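Local coordinates for histidine-containing phosphotransfer protein (Zea mays, PDB 1WN0) that probably relays phosphoryl groups through an active histidine, between cytokinin sensor histidine kinases and response regulators in a multistep His-to-Asp phosphorelay, at residues Gly21-Gln26 and Asn129-Met134; Ala44-Leu49 and Ser86-Ala91; Lys95-Gln100 and Ile114-Val119; Ala63-Pro68 and Asp73-Tyr78. One frame throughout, in Å; residues are numbered along the deposited sequence.

Contact 1. Residues Gly21-Gln26 and Asn129-Met134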
loop_
_atom_site.group_PDB
_atom_site.type_symbol
_atom_site.label_atom_id
_atom_site.label_comp_id
_atom_site.label_asym_id
_atom_site.label_seq_id
_atom_site.Cartn_x
_atom_site.Cartn_y
_atom_site.Cartn_z
ATOM N N GLY A 21 -1.717 -5.350 -12.604
ATOM C CA GLY A 21 -1.687 -5.955 -11.268
ATOM C C GLY A 21 -1.403 -5.038 -10.069
ATOM O O GLY A 21 -1.151 -5.530 -9.014
ATOM N N LEU A 22 -1.493 -3.717 -10.189
ATOM C CA LEU A 22 -1.366 -2.861 -8.974
ATOM C C LEU A 22 -2.483 -3.111 -7.959
ATOM O O LEU A 22 -2.260 -3.035 -6.721
ATOM C CB LEU A 22 -1.348 -1.405 -9.305
ATOM C CG LEU A 22 -0.277 -0.976 -10.335
ATOM C CD1 LEU A 22 -0.180 0.468 -10.401
ATOM C CD2 LEU A 22 1.095 -1.602 -10.194
ATOM N N VAL A 23 -3.654 -3.460 -8.488
ATOM C CA VAL A 23 -4.778 -3.790 -7.670
ATOM C C VAL A 23 -5.317 -5.101 -8.149
ATOM O O VAL A 23 -5.283 -5.361 -9.329
ATOM C CB VAL A 23 -5.874 -2.652 -7.624
ATOM C CG1 VAL A 23 -5.329 -1.367 -6.954
ATOM C CG2 VAL A 23 -6.505 -2.355 -9.013
ATOM N N ASP A 24 -5.804 -5.933 -7.232
ATOM C CA ASP A 24 -6.442 -7.240 -7.554
ATOM C C ASP A 24 -8.052 -7.150 -7.531
ATOM O O ASP A 24 -8.619 -6.075 -7.422
ATOM C CB ASP A 24 -5.873 -8.310 -6.616
ATOM C CG ASP A 24 -6.341 -8.144 -5.153
ATOM O OD1 ASP A 24 -5.647 -8.641 -4.226
ATOM O OD2 ASP A 24 -7.330 -7.483 -4.798
ATOM N N GLU A 25 -8.740 -8.283 -7.596
ATOM C CA GLU A 25 -10.208 -8.399 -7.400
ATOM C C GLU A 25 -10.836 -7.806 -6.116
ATOM O O GLU A 25 -11.959 -7.351 -6.131
ATOM C CB GLU A 25 -10.644 -9.906 -7.502
ATOM C CG GLU A 25 -9.889 -10.839 -6.521
ATOM C CD GLU A 25 -10.764 -11.904 -5.770
ATOM O OE1 GLU A 25 -10.153 -12.633 -4.857
ATOM O OE2 GLU A 25 -12.039 -11.995 -6.090
ATOM N N GLN A 26 -10.191 -7.811 -4.981
ATOM C CA GLN A 26 -10.856 -7.074 -3.932
ATOM C C GLN A 26 -11.084 -5.625 -4.377
ATOM O O GLN A 26 -12.197 -5.136 -4.193
ATOM C CB GLN A 26 -10.200 -7.071 -2.540
ATOM C CG GLN A 26 -10.512 -5.710 -1.757
ATOM C CD GLN A 26 -11.650 -5.729 -0.711
ATOM O OE1 GLN A 26 -12.851 -5.171 -0.925
ATOM N NE2 GLN A 26 -11.227 -6.226 0.522
ATOM N N ASN A 129 -0.125 7.301 -7.074
ATOM C CA ASN A 129 -0.313 8.220 -8.178
ATOM C C ASN A 129 -1.490 7.849 -9.016
ATOM O O ASN A 129 -2.193 8.729 -9.434
ATOM C CB ASN A 129 0.940 8.418 -9.099
ATOM C CG ASN A 129 2.116 9.157 -8.326
ATOM O OD1 ASN A 129 1.856 9.944 -7.348
ATOM N ND2 ASN A 129 3.397 8.902 -8.760
ATOM N N LYS A 130 -1.675 6.565 -9.268
ATOM C CA LYS A 130 -2.815 6.106 -9.944
ATOM C C LYS A 130 -4.086 6.445 -9.180
ATOM O O LYS A 130 -5.071 6.914 -9.757
ATOM C CB LYS A 130 -2.727 4.601 -10.149
ATOM C CG LYS A 130 -1.511 4.164 -10.949
ATOM C CD LYS A 130 -1.704 4.285 -12.411
ATOM C CE LYS A 130 -0.473 3.883 -13.113
ATOM N NZ LYS A 130 0.660 4.295 -12.328
ATOM N N PHE A 131 -4.084 6.176 -7.894
ATOM C CA PHE A 131 -5.279 6.372 -7.057
ATOM C C PHE A 131 -5.632 7.858 -7.043
ATOM O O PHE A 131 -6.825 8.209 -6.890
ATOM C CB PHE A 131 -5.106 5.908 -5.570
ATOM C CG PHE A 131 -5.351 4.440 -5.314
ATOM C CD1 PHE A 131 -6.250 3.683 -6.059
ATOM C CD2 PHE A 131 -4.709 3.821 -4.239
ATOM C CE1 PHE A 131 -6.447 2.357 -5.758
ATOM C CE2 PHE A 131 -4.915 2.504 -3.957
ATOM C CZ PHE A 131 -5.763 1.790 -4.706
ATOM N N GLN A 132 -4.618 8.716 -7.120
ATOM C CA GLN A 132 -4.860 10.135 -6.951
ATOM C C GLN A 132 -5.550 10.694 -8.219
ATOM O O GLN A 132 -6.557 11.398 -8.124
ATOM C CB GLN A 132 -3.616 10.928 -6.701
ATOM C CG GLN A 132 -3.123 10.988 -5.269
ATOM C CD GLN A 132 -1.638 11.461 -5.214
ATOM O OE1 GLN A 132 -1.061 11.593 -4.103
ATOM N NE2 GLN A 132 -1.019 11.748 -6.418
ATOM N N THR A 133 -5.034 10.359 -9.386
ATOM C CA THR A 133 -5.791 10.669 -10.617
ATOM C C THR A 133 -7.152 9.945 -10.653
ATOM O O THR A 133 -8.178 10.476 -11.112
ATOM C CB THR A 133 -4.918 10.456 -11.904
ATOM O OG1 THR A 133 -4.915 9.075 -12.314
ATOM C CG2 THR A 133 -3.413 10.804 -11.650
ATOM N N MET A 134 -7.211 8.727 -10.175
ATOM C CA MET A 134 -8.514 8.087 -10.052
ATOM C C MET A 134 -9.519 9.024 -9.420
ATOM O O MET A 134 -10.620 9.255 -10.021
ATOM C CB MET A 134 -8.464 6.861 -9.180
ATOM C CG MET A 134 -9.694 6.027 -9.365
ATOM S SD MET A 134 -9.708 4.584 -8.322
ATOM C CE MET A 134 -9.710 5.318 -6.752
#

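Contact 2. Residues Ala44-Leu49 and Ser86-Ala91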
loop_
_atom_site.group_PDB
_atom_site.type_symbol
_atom_site.label_atom_id
_atom_site.label_comp_id
_atom_site.label_asym_id
_atom_site.label_seq_id
_atom_site.Cartn_x
_atom_site.Cartn_y
_atom_site.Cartn_z
ATOM N N ALA A 44 -13.586 6.700 -1.481
ATOM C CA ALA A 44 -12.610 7.755 -1.402
ATOM C C ALA A 44 -11.941 7.821 -0.039
ATOM O O ALA A 44 -10.750 8.117 0.029
ATOM C CB ALA A 44 -13.252 9.217 -1.829
ATOM N N GLU A 45 -12.726 7.651 1.033
ATOM C CA GLU A 45 -12.203 7.705 2.385
ATOM C C GLU A 45 -11.226 6.503 2.656
ATOM O O GLU A 45 -10.145 6.657 3.266
ATOM C CB GLU A 45 -13.348 7.598 3.331
ATOM C CG GLU A 45 -12.971 7.989 4.709
ATOM C CD GLU A 45 -14.065 7.772 5.699
ATOM O OE1 GLU A 45 -13.601 7.646 6.877
ATOM O OE2 GLU A 45 -15.313 7.728 5.328
ATOM N N VAL A 46 -11.608 5.315 2.196
ATOM C CA VAL A 46 -10.813 4.097 2.409
ATOM C C VAL A 46 -9.491 4.254 1.664
ATOM O O VAL A 46 -8.403 3.936 2.173
ATOM C CB VAL A 46 -11.550 2.841 1.911
ATOM C CG1 VAL A 46 -10.647 1.682 1.834
ATOM C CG2 VAL A 46 -12.652 2.475 2.869
ATOM N N VAL A 47 -9.577 4.722 0.431
ATOM C CA VAL A 47 -8.393 4.929 -0.394
ATOM C C VAL A 47 -7.442 5.978 0.125
ATOM O O VAL A 47 -6.274 5.802 0.103
ATOM C CB VAL A 47 -8.757 5.303 -1.830
ATOM C CG1 VAL A 47 -7.515 5.725 -2.586
ATOM C CG2 VAL A 47 -9.344 4.130 -2.560
ATOM N N THR A 48 -7.967 7.095 0.511
ATOM C CA THR A 48 -7.201 8.163 1.082
ATOM C C THR A 48 -6.524 7.658 2.319
ATOM O O THR A 48 -5.330 7.918 2.534
ATOM C CB THR A 48 -8.158 9.367 1.421
ATOM O OG1 THR A 48 -8.794 9.817 0.237
ATOM C CG2 THR A 48 -7.423 10.642 1.926
ATOM N N LEU A 49 -7.266 6.927 3.150
ATOM C CA LEU A 49 -6.749 6.371 4.449
ATOM C C LEU A 49 -5.532 5.436 4.123
ATOM O O LEU A 49 -4.442 5.487 4.781
ATOM C CB LEU A 49 -7.889 5.650 5.159
ATOM C CG LEU A 49 -7.461 5.065 6.514
ATOM C CD1 LEU A 49 -6.725 6.015 7.520
ATOM C CD2 LEU A 49 -8.636 4.330 7.221
ATOM N N SER A 86 -2.664 -2.244 2.953
ATOM C CA SER A 86 -2.521 -2.470 1.555
ATOM C C SER A 86 -3.572 -3.502 1.194
ATOM O O SER A 86 -4.284 -3.387 0.123
ATOM C CB SER A 86 -1.095 -2.899 1.275
ATOM O OG SER A 86 -1.080 -4.276 1.465
ATOM N N ALA A 87 -3.822 -4.433 2.136
ATOM C CA ALA A 87 -4.908 -5.478 1.911
ATOM C C ALA A 87 -6.318 -4.872 1.835
ATOM O O ALA A 87 -7.120 -5.279 0.992
ATOM C CB ALA A 87 -4.909 -6.566 2.970
ATOM N N SER A 88 -6.588 -3.818 2.614
ATOM C CA SER A 88 -7.884 -3.136 2.504
ATOM C C SER A 88 -8.300 -2.563 1.156
ATOM O O SER A 88 -9.496 -2.373 0.864
ATOM C CB SER A 88 -7.941 -2.043 3.534
ATOM O OG SER A 88 -7.223 -0.850 3.174
ATOM N N VAL A 89 -7.348 -2.144 0.347
ATOM C CA VAL A 89 -7.664 -1.664 -0.994
ATOM C C VAL A 89 -7.179 -2.608 -2.069
ATOM O O VAL A 89 -7.061 -2.235 -3.205
ATOM C CB VAL A 89 -7.062 -0.302 -1.255
ATOM C CG1 VAL A 89 -7.683 0.758 -0.354
ATOM C CG2 VAL A 89 -5.493 -0.291 -1.214
ATOM N N GLY A 90 -6.830 -3.842 -1.720
ATOM C CA GLY A 90 -6.335 -4.803 -2.705
ATOM C C GLY A 90 -5.020 -4.392 -3.385
ATOM O O GLY A 90 -4.752 -4.856 -4.515
ATOM N N ALA A 91 -4.157 -3.588 -2.706
ATOM C CA ALA A 91 -2.790 -3.248 -3.276
ATOM C C ALA A 91 -1.836 -4.488 -3.164
ATOM O O ALA A 91 -0.970 -4.607 -2.255
ATOM C CB ALA A 91 -2.222 -2.091 -2.468
HETATM O O HOH W 1 -7.464 2.059 4.104
#

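Contact 3. Residues Lys95-Gln100 and Ile114-Val119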
loop_
_atom_site.group_PDB
_atom_site.type_symbol
_atom_site.label_atom_id
_atom_site.label_comp_id
_atom_site.label_asym_id
_atom_site.label_seq_id
_atom_site.Cartn_x
_atom_site.Cartn_y
_atom_site.Cartn_z
ATOM N N LYS A 95 1.211 -5.521 -0.575
ATOM C CA LYS A 95 0.919 -6.555 0.461
ATOM C C LYS A 95 1.926 -7.673 0.334
ATOM O O LYS A 95 2.579 -8.058 1.331
ATOM C CB LYS A 95 -0.517 -7.140 0.290
ATOM C CG LYS A 95 -1.041 -8.201 1.250
ATOM C CD LYS A 95 -2.372 -8.754 0.621
ATOM C CE LYS A 95 -3.244 -9.838 1.390
ATOM N NZ LYS A 95 -4.951 -9.958 1.094
ATOM N N PHE A 96 2.161 -8.131 -0.908
ATOM C CA PHE A 96 3.131 -9.191 -1.083
ATOM C C PHE A 96 4.486 -8.810 -0.610
ATOM O O PHE A 96 5.152 -9.590 0.057
ATOM C CB PHE A 96 3.209 -9.637 -2.523
ATOM C CG PHE A 96 4.202 -10.730 -2.725
ATOM C CD1 PHE A 96 5.507 -10.433 -3.113
ATOM C CD2 PHE A 96 3.821 -12.033 -2.513
ATOM C CE1 PHE A 96 6.489 -11.495 -3.176
ATOM C CE2 PHE A 96 4.728 -13.032 -2.593
ATOM C CZ PHE A 96 6.110 -12.759 -2.964
ATOM N N THR A 97 4.950 -7.604 -0.937
ATOM C CA THR A 97 6.214 -7.106 -0.292
ATOM C C THR A 97 6.305 -7.155 1.204
ATOM O O THR A 97 7.346 -7.518 1.774
ATOM C CB THR A 97 6.625 -5.715 -0.868
ATOM O OG1 THR A 97 6.698 -5.855 -2.290
ATOM C CG2 THR A 97 8.085 -5.381 -0.570
ATOM N N CYS A 98 5.236 -6.721 1.844
ATOM C CA CYS A 98 5.150 -6.623 3.260
ATOM C C CYS A 98 5.423 -7.972 3.826
ATOM O O CYS A 98 6.150 -8.113 4.812
ATOM C CB CYS A 98 3.805 -6.163 3.660
ATOM S SG CYS A 98 3.541 -4.439 3.402
ATOM N N MET A 99 4.911 -8.987 3.145
ATOM C CA MET A 99 5.084 -10.374 3.602
ATOM C C MET A 99 6.506 -10.930 3.586
ATOM O O MET A 99 6.788 -11.868 4.288
ATOM C CB MET A 99 4.073 -11.323 2.833
ATOM C CG MET A 99 2.483 -11.166 3.375
ATOM S SD MET A 99 1.504 -11.803 2.002
ATOM C CE MET A 99 1.666 -13.704 2.582
ATOM N N GLN A 100 7.417 -10.341 2.822
ATOM C CA GLN A 100 8.829 -10.808 2.791
ATOM C C GLN A 100 9.656 -10.273 3.896
ATOM O O GLN A 100 10.850 -10.602 3.993
ATOM C CB GLN A 100 9.477 -10.423 1.454
ATOM C CG GLN A 100 8.442 -10.626 0.284
ATOM C CD GLN A 100 7.723 -12.009 0.290
ATOM O OE1 GLN A 100 8.395 -12.974 0.506
ATOM N NE2 GLN A 100 6.357 -12.101 -0.036
ATOM N N ILE A 114 16.057 -2.816 4.267
ATOM C CA ILE A 114 16.187 -1.504 3.560
ATOM C C ILE A 114 15.832 -1.715 2.106
ATOM O O ILE A 114 15.257 -0.846 1.441
ATOM C CB ILE A 114 17.536 -0.899 3.763
ATOM C CG1 ILE A 114 17.767 -0.377 5.272
ATOM C CG2 ILE A 114 17.812 0.201 2.817
ATOM C CD1 ILE A 114 19.164 0.213 5.482
ATOM N N MET A 115 16.218 -2.856 1.573
ATOM C CA MET A 115 15.913 -3.123 0.183
ATOM C C MET A 115 14.458 -3.350 0.118
ATOM O O MET A 115 13.852 -2.860 -0.790
ATOM C CB MET A 115 16.672 -4.360 -0.306
ATOM C CG MET A 115 18.111 -4.276 -0.163
ATOM S SD MET A 115 19.189 -5.724 -0.679
ATOM C CE MET A 115 19.045 -5.607 -2.292
ATOM N N ALA A 116 13.843 -4.180 0.993
ATOM C CA ALA A 116 12.423 -4.388 0.792
ATOM C C ALA A 116 11.658 -3.127 1.036
ATOM O O ALA A 116 10.683 -2.818 0.343
ATOM C CB ALA A 116 11.917 -5.432 1.707
ATOM N N LEU A 117 12.115 -2.298 1.995
ATOM C CA LEU A 117 11.466 -1.001 2.088
ATOM C C LEU A 117 11.490 -0.195 0.838
ATOM O O LEU A 117 10.454 0.471 0.538
ATOM C CB LEU A 117 11.982 -0.140 3.192
ATOM C CG LEU A 117 11.287 1.181 3.564
ATOM C CD1 LEU A 117 9.814 0.831 3.978
ATOM C CD2 LEU A 117 12.027 1.878 4.709
ATOM N N ALA A 118 12.640 -0.142 0.119
ATOM C CA ALA A 118 12.647 0.614 -1.153
ATOM C C ALA A 118 11.734 -0.018 -2.176
ATOM O O ALA A 118 11.192 0.671 -3.039
ATOM C CB ALA A 118 14.098 0.668 -1.759
ATOM N N VAL A 119 11.642 -1.372 -2.197
ATOM C CA VAL A 119 10.719 -1.941 -3.180
ATOM C C VAL A 119 9.317 -1.465 -2.833
ATOM O O VAL A 119 8.531 -1.148 -3.668
ATOM C CB VAL A 119 10.673 -3.484 -3.118
ATOM C CG1 VAL A 119 9.464 -4.055 -3.991
ATOM C CG2 VAL A 119 11.959 -4.075 -3.613
#

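Contact 4. Residues Ala63-Pro68 and Asp73-Tyr78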
loop_
_atom_site.group_PDB
_atom_site.type_symbol
_atom_site.label_atom_id
_atom_site.label_comp_id
_atom_site.label_asym_id
_atom_site.label_seq_id
_atom_site.Cartn_x
_atom_site.Cartn_y
_atom_site.Cartn_z
ATOM N N ALA A 63 13.021 5.631 9.236
ATOM C CA ALA A 63 13.723 6.122 10.437
ATOM C C ALA A 63 14.091 4.935 11.280
ATOM O O ALA A 63 15.262 4.761 11.719
ATOM C CB ALA A 63 12.845 7.195 11.255
ATOM N N LEU A 64 13.184 3.990 11.455
ATOM C CA LEU A 64 13.665 2.859 12.360
ATOM C C LEU A 64 14.901 2.136 11.800
ATOM O O LEU A 64 15.853 1.758 12.527
ATOM C CB LEU A 64 12.585 1.779 12.559
ATOM C CG LEU A 64 11.590 1.829 13.749
ATOM C CD1 LEU A 64 11.686 2.879 14.774
ATOM C CD2 LEU A 64 10.182 1.613 13.267
ATOM N N LEU A 65 14.846 1.893 10.481
ATOM C CA LEU A 65 15.968 1.158 9.790
ATOM C C LEU A 65 17.327 1.887 9.622
ATOM O O LEU A 65 18.318 1.292 9.203
ATOM C CB LEU A 65 15.542 0.568 8.460
ATOM C CG LEU A 65 14.453 -0.450 8.691
ATOM C CD1 LEU A 65 13.722 -0.718 7.404
ATOM C CD2 LEU A 65 14.983 -1.717 9.168
ATOM N N ASP A 66 17.371 3.122 10.054
ATOM C CA ASP A 66 18.578 3.902 10.106
ATOM C C ASP A 66 19.174 4.182 11.474
ATOM O O ASP A 66 20.134 4.934 11.539
ATOM C CB ASP A 66 18.373 5.269 9.459
ATOM C CG ASP A 66 19.728 5.847 8.858
ATOM O OD1 ASP A 66 20.574 5.081 8.196
ATOM O OD2 ASP A 66 20.007 7.072 9.014
ATOM N N GLN A 67 18.681 3.546 12.524
ATOM C CA GLN A 67 19.129 3.816 13.879
ATOM C C GLN A 67 20.262 2.932 14.012
ATOM O O GLN A 67 20.341 1.922 13.403
ATOM C CB GLN A 67 18.090 3.336 14.970
ATOM C CG GLN A 67 16.741 4.043 14.935
ATOM C CD GLN A 67 16.947 5.569 14.980
ATOM O OE1 GLN A 67 17.604 6.024 15.882
ATOM N NE2 GLN A 67 16.480 6.317 13.954
ATOM N N PRO A 68 21.096 3.269 14.929
ATOM C CA PRO A 68 22.216 2.434 15.275
ATOM C C PRO A 68 21.882 0.995 15.607
ATOM O O PRO A 68 22.444 0.145 15.079
ATOM C CB PRO A 68 22.834 3.194 16.505
ATOM C CG PRO A 68 22.381 4.565 16.314
ATOM C CD PRO A 68 21.059 4.553 15.658
ATOM N N ASP A 73 11.381 -5.963 16.002
ATOM C CA ASP A 73 10.014 -6.252 16.426
ATOM C C ASP A 73 9.048 -5.098 16.053
ATOM O O ASP A 73 7.937 -5.345 15.565
ATOM C CB ASP A 73 9.915 -6.351 18.002
ATOM C CG ASP A 73 10.702 -7.536 18.592
ATOM O OD1 ASP A 73 10.998 -8.499 17.856
ATOM O OD2 ASP A 73 11.027 -7.590 19.778
ATOM N N LYS A 74 9.484 -3.867 16.318
ATOM C CA LYS A 74 8.784 -2.699 15.820
ATOM C C LYS A 74 8.715 -2.570 14.318
ATOM O O LYS A 74 7.634 -2.176 13.828
ATOM C CB LYS A 74 9.377 -1.423 16.391
ATOM C CG LYS A 74 8.472 -0.226 16.235
ATOM C CD LYS A 74 8.979 1.063 16.949
ATOM C CE LYS A 74 8.864 0.947 18.516
ATOM N NZ LYS A 74 8.977 2.327 19.152
ATOM N N VAL A 75 9.822 -2.863 13.581
ATOM C CA VAL A 75 9.684 -2.796 12.074
ATOM C C VAL A 75 8.593 -3.764 11.678
ATOM O O VAL A 75 7.725 -3.504 10.847
ATOM C CB VAL A 75 11.040 -3.260 11.440
ATOM C CG1 VAL A 75 10.998 -3.600 9.956
ATOM C CG2 VAL A 75 12.120 -2.259 11.834
ATOM N N ASP A 76 8.692 -4.952 12.218
ATOM C CA ASP A 76 7.716 -6.029 11.960
ATOM C C ASP A 76 6.257 -5.605 12.311
ATOM O O ASP A 76 5.291 -5.680 11.551
ATOM C CB ASP A 76 8.034 -7.284 12.766
ATOM C CG ASP A 76 7.466 -8.517 12.092
ATOM O OD1 ASP A 76 7.964 -8.822 10.983
ATOM O OD2 ASP A 76 6.433 -9.079 12.427
ATOM N N ALA A 77 6.075 -5.107 13.489
ATOM C CA ALA A 77 4.691 -4.572 13.762
ATOM C C ALA A 77 4.270 -3.436 12.731
ATOM O O ALA A 77 3.067 -3.414 12.254
ATOM C CB ALA A 77 4.566 -4.115 15.308
ATOM N N TYR A 78 5.211 -2.512 12.329
ATOM C CA TYR A 78 4.850 -1.457 11.323
ATOM C C TYR A 78 4.525 -2.076 10.000
ATOM O O TYR A 78 3.503 -1.780 9.380
ATOM C CB TYR A 78 5.865 -0.289 11.191
ATOM C CG TYR A 78 5.753 0.783 12.230
ATOM C CD1 TYR A 78 4.623 1.545 12.320
ATOM C CD2 TYR A 78 6.801 1.067 13.089
ATOM C CE1 TYR A 78 4.496 2.549 13.300
ATOM C CE2 TYR A 78 6.683 2.002 14.073
ATOM C CZ TYR A 78 5.527 2.727 14.190
ATOM O OH TYR A 78 5.340 3.644 15.145
#

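Contact 1. Residues Gly21-Gln26 and Asn129-Met134
Val-23 lays its CG1 methyl against the outer end of the Phe-131 ring. CG1 of Val-23 is 3.9 Å from CZ of Phe-131 and 4.1 Å from its CE1. The methyl comes in obliquely to the ring. CG1 of Val-23 stands anti to the carbonyl carbon (chi1 -65°), and this rotation turns it to the aromatic side chain. The backbones stay well apart, with CA of Val-23 10.2 Å from CA of Phe-131, so the two side chains together span the gap. One residue earlier, CD1 of Leu-22 touches the aliphatic stem of Lys-130, at 4.0 Å from its CG. These two side chains cross at about a right angle. The stem of Lys-130 is bent at chi2 (-82°), and its ammonium end forms a salt bridge with Asp-126 on the same helix.

Segment 21-26 joins helix 10-19 to helix 25-34. Gly-21 closes the first helix in a Schellman motif with positive phi. Asp-24 is the N-cap of the second, and its OD2 takes a weak bond from N of Gln-26 at 2.9 Å. Between these two ends, Leu-22 and Val-23 both direct their side chains at helix 110-138. The ring of Phe-131 also meets Phe-27 and touches Met-17, so it packs against both N-terminal helices.

The contact is small and wholly apolar where the segments meet, burying 116 Å² in all. Its hold on the connection is therefore hydrophobic, while the lysine charge is met within its own helix.

Contact 2. Residues Ala44-Leu49 and Ser86-Ala91
A Schellman motif ends helix 72-88, and it is this C-terminal turn that meets helix 42-64. Gly-90 is its C-prime residue, with positive phi. N of Ala-91 bonds to O of Ser-86 at 2.8 Å, and N of Gly-90 bonds to O of Ala-87 at 3.1 Å. The turn leaves Val-89 directed at the other helix. CG1 of Val-89 meets CG1 of Val-46 at 3.8 Å, and the two valines run side by side with their ends pointing opposite ways. In Val-46 that methyl lies anti to the backbone N (chi1 167°), which extends it to Val-89. The same Val-89 methyl rests over the helix backbone, 4.2 Å from CA of Val-47. Phe-131 of helix 110-138 packs on both Val-47 and Val-89 and closes this apolar cluster from a third helix.

A water links the segments beside the valines. It donates to O of Val-46 at 2.9 Å and to OG of Ser-88 at 3.1 Å. OG of Ser-88 is also hydrogen-bonded to O of Ser-85, one turn back. The direct contact is thus apolar, and polar atoms of the two helices are joined through the water.

Contact 3. Residues Lys95-Gln100 and Ile114-Val119
This is a small helix-to-helix contact in which one threonine does most of the work. It joins helix 92-99 to the early part of helix 110-138, two elements separated in the chain by the short helix 101-106. Thr-97 and Ala-116 come closest in the backbone, with their CA atoms 6.9 Å apart.

Both branches of Thr-97 are used. CG2 lies anti to the backbone N and reaches the second helix, 3.8 Å from O of Ala-116 and 3.9 Å from CG1 of Val-119. The other branch, OG1, sits 3.7 Å from the same Val-119 methyl. CG1 of Val-119 is likewise anti to its backbone N (chi1 169°), and the methyl meets the forked end of the threonine. The hydroxyl of Thr-97 is itself hydrogen-bonded to Glu-123 and to O of Lys-93, so its polar needs are met beside an apolar neighbour.

Within segment 95-100, the Gln-100 side chain folds back. NE2 of Gln-100 donates to O of Phe-96 at 2.8 Å, with an N-H...O angle of 159°. That nitrogen also lies over the centre of the Phe-96 ring, 3.0 Å above its plane.

Among the neighbouring helices, Cys-98 faces away from the contact to touch Val-79 and Leu-82 of helix 72-88. Leu-117 turns to Leu-61 of helix 42-64, and Ala-116 is packed by Phe-101 and Leu-104 of helix 101-106.

Contact 4. Residues Ala63-Pro68 and Asp73-Tyr78
Apolar contacts carry the meeting of Leu-64 and Leu-65 with Lys-74, Val-75 and Tyr-78. Leu-64 is the hub. Its CD2 is 3.4 Å from CD2 of Tyr-78, a tight approach made obliquely to the ring, and 3.6 Å from CE2 of Tyr-78. Its torsions lie away from the usual staggered positions (chi1 -92°, chi2 -3°), so the side chain looks strained where it is packed so closely. Both methyls also touch the aliphatic part of Lys-74: CD1 and CD2 of Leu-64 are each 3.9 Å from CD of Lys-74. The leucine crosses the tyrosine and the lysine at about right angles. CG2 of Val-75 touches both leucines, 4.1 Å from CB of Leu-64 and 3.9 Å from CD2 of Leu-65.

These residues flank the hairpin connection between helix 42-64 and helix 72-88, two antiparallel helices of the four-helix bundle of the HPt domain. Helix 72-88 carries His-80, the predicted phosphorylation site. Leu-65 also reaches Cys-113 and Leu-117 of helix 110-138, and Tyr-78 rests on Ile-57 and Leu-61 of helix 42-64.

Hydrogen bonds shape the turn itself. Leu-64 to Gln-67 form a type I turn. O of Ala-63 is gripped twice, by N of Asp-66 at 3.1 Å and by NE2 of Gln-67 at 3.0 Å, from opposite faces of its carbonyl plane. The Gln-67 bond is fairly straight, with an N-H...O angle of 166°, though its donor sits above that plane. Arg-110 binds O of Leu-65 and O of Gln-67 from outside the two segments.

Contacts 1 and 2 are neighbours, with centres about 9 Å apart. Phe-131 belongs to both, and Asp-24 N probably bonds to Gly-90 O. Contacts 3 and 4 touch through Leu-117 and Leu-65. Contacts 1 and 4 are far apart, with centres about 28 Å from each other. Contacts 2 and 4 tie the same pair of helices, 42-64 and 72-88, at two levels; contacts 1 and 3 both use helix 110-138. Contact 2 lies nearest the chain's centre and contact 4 farthest out, with the largest buried area. Contacts 1 and 2 meet mainly through apolar methyls, and contact 2 adds a bridging water. Contact 3 uses a threonine and a backbone carbonyl, contact 4 a lysine stem and a tyrosine.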